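Local coordinates for hydrogenase expression protein (PDB 3SB1) that is of uncertain molecular function but, as a member of the HupH/HyaF family, probably takes part in the expression or maturation of hydrogenase, at residues L60-S72 with V125-E137. Residues are numbered along the deposited sequence; the frame is centred on the assembly and turned at random. Where two conformers were deposited one is given.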
loop_
_atom_site.group_PDB
_atom_site.type_symbol
_atom_site.label_atom_id
_atom_site.label_comp_id
_atom_site.label_asym_id
_atom_site.label_seq_id
_atom_site.Cartn_x
_atom_site.Cartn_y
_atom_site.Cartn_z
ATOM N N LEU A 60 -3.764 -7.209 17.698
ATOM C CA LEU A 60 -3.116 -7.512 16.438
ATOM C C LEU A 60 -1.787 -8.218 16.728
ATOM O O LEU A 60 -1.467 -9.223 16.097
ATOM C CB LEU A 60 -2.855 -6.219 15.684
ATOM C CG LEU A 60 -2.127 -6.381 14.366
ATOM C CD1 LEU A 60 -2.894 -7.181 13.358
ATOM C CD2 LEU A 60 -1.733 -4.998 13.778
ATOM N N LEU A 61 -0.992 -7.671 17.634
ATOM C CA LEU A 61 0.269 -8.265 17.976
ATOM C C LEU A 61 0.148 -9.660 18.584
ATOM O O LEU A 61 0.856 -10.538 18.237
ATOM C CB LEU A 61 1.033 -7.346 18.943
ATOM C CG LEU A 61 1.437 -6.020 18.282
ATOM C CD1 LEU A 61 1.660 -4.929 19.357
ATOM C CD2 LEU A 61 2.692 -6.336 17.457
ATOM N N GLU A 62 -0.816 -9.849 19.446
ATOM C CA GLU A 62 -0.948 -11.132 20.096
ATOM C C GLU A 62 -1.576 -12.210 19.212
ATOM O O GLU A 62 -1.141 -13.348 19.244
ATOM C CB GLU A 62 -1.787 -10.952 21.350
ATOM C CG GLU A 62 -1.192 -10.040 22.421
ATOM C CD GLU A 62 0.049 -10.558 23.151
ATOM O OE1 GLU A 62 0.409 -11.764 23.066
ATOM O OE2 GLU A 62 0.654 -9.709 23.853
ATOM N N THR A 63 -2.557 -11.822 18.415
ATOM C CA THR A 63 -3.339 -12.784 17.652
ATOM C C THR A 63 -3.146 -12.805 16.145
ATOM O O THR A 63 -3.524 -13.756 15.503
ATOM C CB THR A 63 -4.834 -12.594 17.898
ATOM O OG1 THR A 63 -5.312 -11.475 17.161
ATOM C CG2 THR A 63 -5.146 -12.479 19.435
ATOM N N GLY A 64 -2.567 -11.743 15.610
ATOM C CA GLY A 64 -2.371 -11.604 14.151
ATOM C C GLY A 64 -3.655 -11.109 13.486
ATOM O O GLY A 64 -3.694 -10.958 12.264
ATOM N N GLU A 65 -4.696 -10.896 14.278
ATOM C CA GLU A 65 -6.015 -10.479 13.767
ATOM C C GLU A 65 -6.157 -8.962 13.700
ATOM O O GLU A 65 -6.043 -8.256 14.703
ATOM C CB GLU A 65 -7.153 -11.028 14.618
ATOM C CG GLU A 65 -7.221 -12.552 14.709
ATOM C CD GLU A 65 -8.385 -13.050 15.533
ATOM O OE1 GLU A 65 -8.828 -12.349 16.476
ATOM O OE2 GLU A 65 -8.842 -14.176 15.254
ATOM N N ALA A 66 -6.471 -8.517 12.495
ATOM C CA ALA A 66 -6.749 -7.116 12.270
ATOM C C ALA A 66 -8.131 -6.701 12.880
ATOM O O ALA A 66 -9.035 -7.534 13.130
ATOM C CB ALA A 66 -6.665 -6.824 10.763
ATOM N N SER A 67 -8.317 -5.407 13.080
ATOM C CA SER A 67 -9.542 -4.881 13.647
ATOM C C SER A 67 -9.871 -3.571 12.961
ATOM O O SER A 67 -9.008 -2.985 12.323
ATOM C CB SER A 67 -9.294 -4.523 15.134
ATOM O OG SER A 67 -8.975 -5.661 15.907
ATOM N N THR A 68 -11.110 -3.133 13.121
ATOM C CA THR A 68 -11.514 -1.849 12.606
ATOM C C THR A 68 -12.355 -1.103 13.618
ATOM O O THR A 68 -12.994 -1.711 14.522
ATOM C CB THR A 68 -12.314 -1.956 11.301
ATOM O OG1 THR A 68 -13.489 -2.745 11.536
ATOM C CG2 THR A 68 -11.510 -2.581 10.193
ATOM N N ILE A 69 -12.294 0.220 13.501
ATOM C CA ILE A 69 -13.117 1.158 14.269
ATOM C C ILE A 69 -13.882 1.948 13.203
ATOM O O ILE A 69 -13.286 2.714 12.433
ATOM C CB ILE A 69 -12.299 2.110 15.131
ATOM C CG1 ILE A 69 -11.531 1.287 16.151
ATOM C CG2 ILE A 69 -13.259 3.196 15.793
ATOM C CD1 ILE A 69 -10.504 2.095 16.922
ATOM N N ASP A 70 -15.179 1.687 13.127
ATOM C CA ASP A 70 -16.079 2.318 12.144
ATOM C C ASP A 70 -16.459 3.735 12.571
ATOM O O ASP A 70 -17.524 3.997 13.159
ATOM C CB ASP A 70 -17.347 1.482 11.959
ATOM C CG ASP A 70 -18.194 1.945 10.789
ATOM O OD1 ASP A 70 -17.876 2.990 10.165
ATOM O OD2 ASP A 70 -19.209 1.247 10.489
ATOM N N LEU A 71 -15.643 4.681 12.152
ATOM C CA LEU A 71 -15.814 6.056 12.492
ATOM C C LEU A 71 -17.114 6.671 12.010
ATOM O O LEU A 71 -17.739 7.438 12.746
ATOM C CB LEU A 71 -14.624 6.880 11.950
ATOM C CG LEU A 71 -13.227 6.581 12.497
ATOM C CD1 LEU A 71 -12.177 7.417 11.755
ATOM C CD2 LEU A 71 -13.128 6.847 14.014
ATOM N N SER A 72 -17.552 6.285 10.813
ATOM C CA SER A 72 -18.794 6.820 10.252
ATOM C C SER A 72 -19.994 6.501 11.114
ATOM O O SER A 72 -20.971 7.252 11.158
ATOM C CB SER A 72 -19.017 6.224 8.869
ATOM O OG SER A 72 -18.038 6.725 7.986
ATOM N N VAL A 125 -18.544 10.497 0.911
ATOM C CA VAL A 125 -17.892 9.453 1.739
ATOM C C VAL A 125 -18.912 8.382 2.051
ATOM O O VAL A 125 -20.034 8.704 2.566
ATOM C CB VAL A 125 -17.367 10.039 3.060
ATOM C CG1 VAL A 125 -16.878 8.980 4.012
ATOM C CG2 VAL A 125 -16.243 11.077 2.784
ATOM N N THR A 126 -18.619 7.151 1.645
ATOM C CA THR A 126 -19.488 5.976 1.929
ATOM C C THR A 126 -19.080 5.261 3.199
ATOM O O THR A 126 -19.924 4.584 3.842
ATOM C CB THR A 126 -19.527 4.946 0.794
ATOM O OG1 THR A 126 -18.253 4.346 0.604
ATOM C CG2 THR A 126 -20.025 5.610 -0.534
ATOM N N THR A 127 -17.815 5.361 3.546
ATOM C CA THR A 127 -17.272 4.783 4.800
ATOM C C THR A 127 -15.974 5.473 5.156
ATOM O O THR A 127 -15.185 5.857 4.270
ATOM C CB THR A 127 -17.019 3.247 4.706
ATOM O OG1 THR A 127 -16.735 2.705 5.998
ATOM C CG2 THR A 127 -15.851 2.847 3.769
ATOM N N GLN A 128 -15.750 5.634 6.445
ATOM C CA GLN A 128 -14.496 6.186 6.987
ATOM C C GLN A 128 -14.248 5.336 8.222
ATOM O O GLN A 128 -15.129 5.193 9.060
ATOM C CB GLN A 128 -14.660 7.676 7.349
ATOM C CG GLN A 128 -13.483 8.254 7.869
ATOM C CD GLN A 128 -13.502 9.785 7.866
ATOM O OE1 GLN A 128 -12.443 10.390 7.738
ATOM N NE2 GLN A 128 -14.705 10.415 7.942
ATOM N N PHE A 129 -13.040 4.818 8.351
ATOM C CA PHE A 129 -12.707 3.960 9.454
ATOM C C PHE A 129 -11.249 3.834 9.680
ATOM O O PHE A 129 -10.421 4.157 8.804
ATOM C CB PHE A 129 -13.342 2.561 9.279
ATOM C CG PHE A 129 -12.848 1.757 8.092
ATOM C CD1 PHE A 129 -11.811 0.825 8.203
ATOM C CD2 PHE A 129 -13.425 1.922 6.815
ATOM C CE1 PHE A 129 -11.427 0.049 7.161
ATOM C CE2 PHE A 129 -12.988 1.158 5.728
ATOM C CZ PHE A 129 -11.970 0.237 5.878
ATOM N N ILE A 130 -10.924 3.402 10.895
ATOM C CA ILE A 130 -9.551 3.120 11.281
ATOM C C ILE A 130 -9.388 1.602 11.106
ATOM O O ILE A 130 -10.283 0.805 11.434
ATOM C CB ILE A 130 -9.227 3.436 12.759
ATOM C CG1 ILE A 130 -9.535 4.878 13.135
ATOM C CG2 ILE A 130 -7.736 3.134 13.018
ATOM C CD1 ILE A 130 -8.671 5.873 12.446
ATOM N N GLU A 131 -8.271 1.199 10.531
ATOM C CA GLU A 131 -7.959 -0.236 10.392
ATOM C C GLU A 131 -6.652 -0.465 11.116
ATOM O O GLU A 131 -5.692 0.259 10.873
ATOM C CB GLU A 131 -7.908 -0.651 8.931
ATOM C CG GLU A 131 -7.788 -2.141 8.707
ATOM C CD GLU A 131 -7.912 -2.519 7.195
ATOM O OE1 GLU A 131 -7.977 -1.639 6.321
ATOM O OE2 GLU A 131 -7.981 -3.716 6.904
ATOM N N VAL A 132 -6.668 -1.364 12.129
ATOM C CA VAL A 132 -5.487 -1.719 12.875
ATOM C C VAL A 132 -5.042 -3.051 12.246
ATOM O O VAL A 132 -5.697 -4.077 12.361
ATOM C CB VAL A 132 -5.719 -1.754 14.339
ATOM C CG1 VAL A 132 -4.462 -2.319 15.070
ATOM C CG2 VAL A 132 -6.189 -0.369 14.880
ATOM N N ALA A 133 -3.922 -3.002 11.549
ATOM C CA ALA A 133 -3.440 -4.090 10.702
ATOM C C ALA A 133 -2.027 -3.846 10.255
ATOM O O ALA A 133 -1.551 -2.696 10.240
ATOM C CB ALA A 133 -4.375 -4.152 9.442
ATOM N N PHE A 134 -1.340 -4.919 9.831
ATOM C CA PHE A 134 -0.027 -4.780 9.270
ATOM C C PHE A 134 -0.070 -4.109 7.861
ATOM O O PHE A 134 0.839 -3.361 7.485
ATOM C CB PHE A 134 0.762 -6.099 9.280
ATOM C CG PHE A 134 0.889 -6.688 10.642
ATOM C CD1 PHE A 134 1.708 -6.076 11.592
ATOM C CD2 PHE A 134 0.180 -7.832 11.031
ATOM C CE1 PHE A 134 1.827 -6.584 12.890
ATOM C CE2 PHE A 134 0.322 -8.339 12.327
ATOM C CZ PHE A 134 1.124 -7.728 13.246
ATOM N N VAL A 135 -1.165 -4.318 7.154
ATOM C CA VAL A 135 -1.410 -3.637 5.875
ATOM C C VAL A 135 -2.928 -3.736 5.671
ATOM O O VAL A 135 -3.535 -4.744 6.031
ATOM C CB VAL A 135 -0.616 -4.199 4.698
ATOM C CG1 VAL A 135 -1.019 -5.631 4.437
ATOM C CG2 VAL A 135 -0.827 -3.319 3.463
ATOM N N PRO A 136 -3.550 -2.673 5.128
ATOM C CA PRO A 136 -4.991 -2.793 4.929
ATOM C C PRO A 136 -5.326 -3.884 3.920
ATOM O O PRO A 136 -4.668 -3.995 2.871
ATOM C CB PRO A 136 -5.393 -1.439 4.388
ATOM C CG PRO A 136 -4.356 -0.489 4.808
ATOM C CD PRO A 136 -3.068 -1.317 4.811
ATOM N N GLU A 137 -6.422 -4.603 4.189
ATOM C CA GLU A 137 -6.810 -5.714 3.333
ATOM C C GLU A 137 -6.971 -5.305 1.867
ATOM O O GLU A 137 -6.619 -6.018 0.897
ATOM C CB GLU A 137 -8.153 -6.310 3.857
ATOM C CG GLU A 137 -8.522 -7.599 3.237
ATOM C CD GLU A 137 -7.518 -8.699 3.567
ATOM O OE1 GLU A 137 -6.810 -8.555 4.597
ATOM O OE2 GLU A 137 -7.439 -9.708 2.808
HETATM O O HOH W 1 -18.846 2.730 7.731
HETATM O O HOH W 2 -17.715 9.793 8.159
#
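Ser67 pairs in both directions with Val132, and Ile69 with Ile130, four nearly straight N-H...O bonds, Ile69 N to Ile130 O at 2.9 Å among them, that lay strand 67-69 antiparallel on strand 127-132. Between them Thr68 and Glu131 form the non-hydrogen-bonded pair. On the face that bears Ile69, Ile130 and Val132, branched aliphatics suit extended backbone and fill the space beneath the helices: Ile69 CB meets Ile130 CB at 4.1 Å. Leu71, just past the strand, has CG anti to its carbonyl carbon (chi1 -63°), which turns the branch back over strand 127-132, with CG 4.0 Å from Phe129 CA. Ile53 of helix 48-63 packs on Ile69, while Leu84 and Leu88 of helix 78-88 touch Leu71 and Ile130 respectively. Within this chain, strand 67-69 is an outermost strand of an antiparallel five-stranded sheet. On the face that bears Thr68 and Glu131, Thr68 CG2 comes obliquely to the Phe129 ring, 4.0 Å from CD1, a modest apolar contact beside the extended stem of Glu131. The chain reaches this edge from helix 48-63, which Gly64 ends with a positive phi that glycine readily adopts. In the last helical turn, Leu60 sets CD2 over the centre of the Phe134 ring as a CH-pi contact, while CD1 reaches CE2 at 3.6 Å. At the far end Ser72 N donates to Gln128 O at 3.2 Å; in one conformer of Ser72 its small hydroxyl receives a weak bond from Gln128 N, and a water joins it to Gln128 NE2, while Gln128 OE1 accepts a hydrogen bond from Trp115 NE1. A second water donates to Asp70 OD1, 2.6 Å away, and also bonds Thr127 OG1.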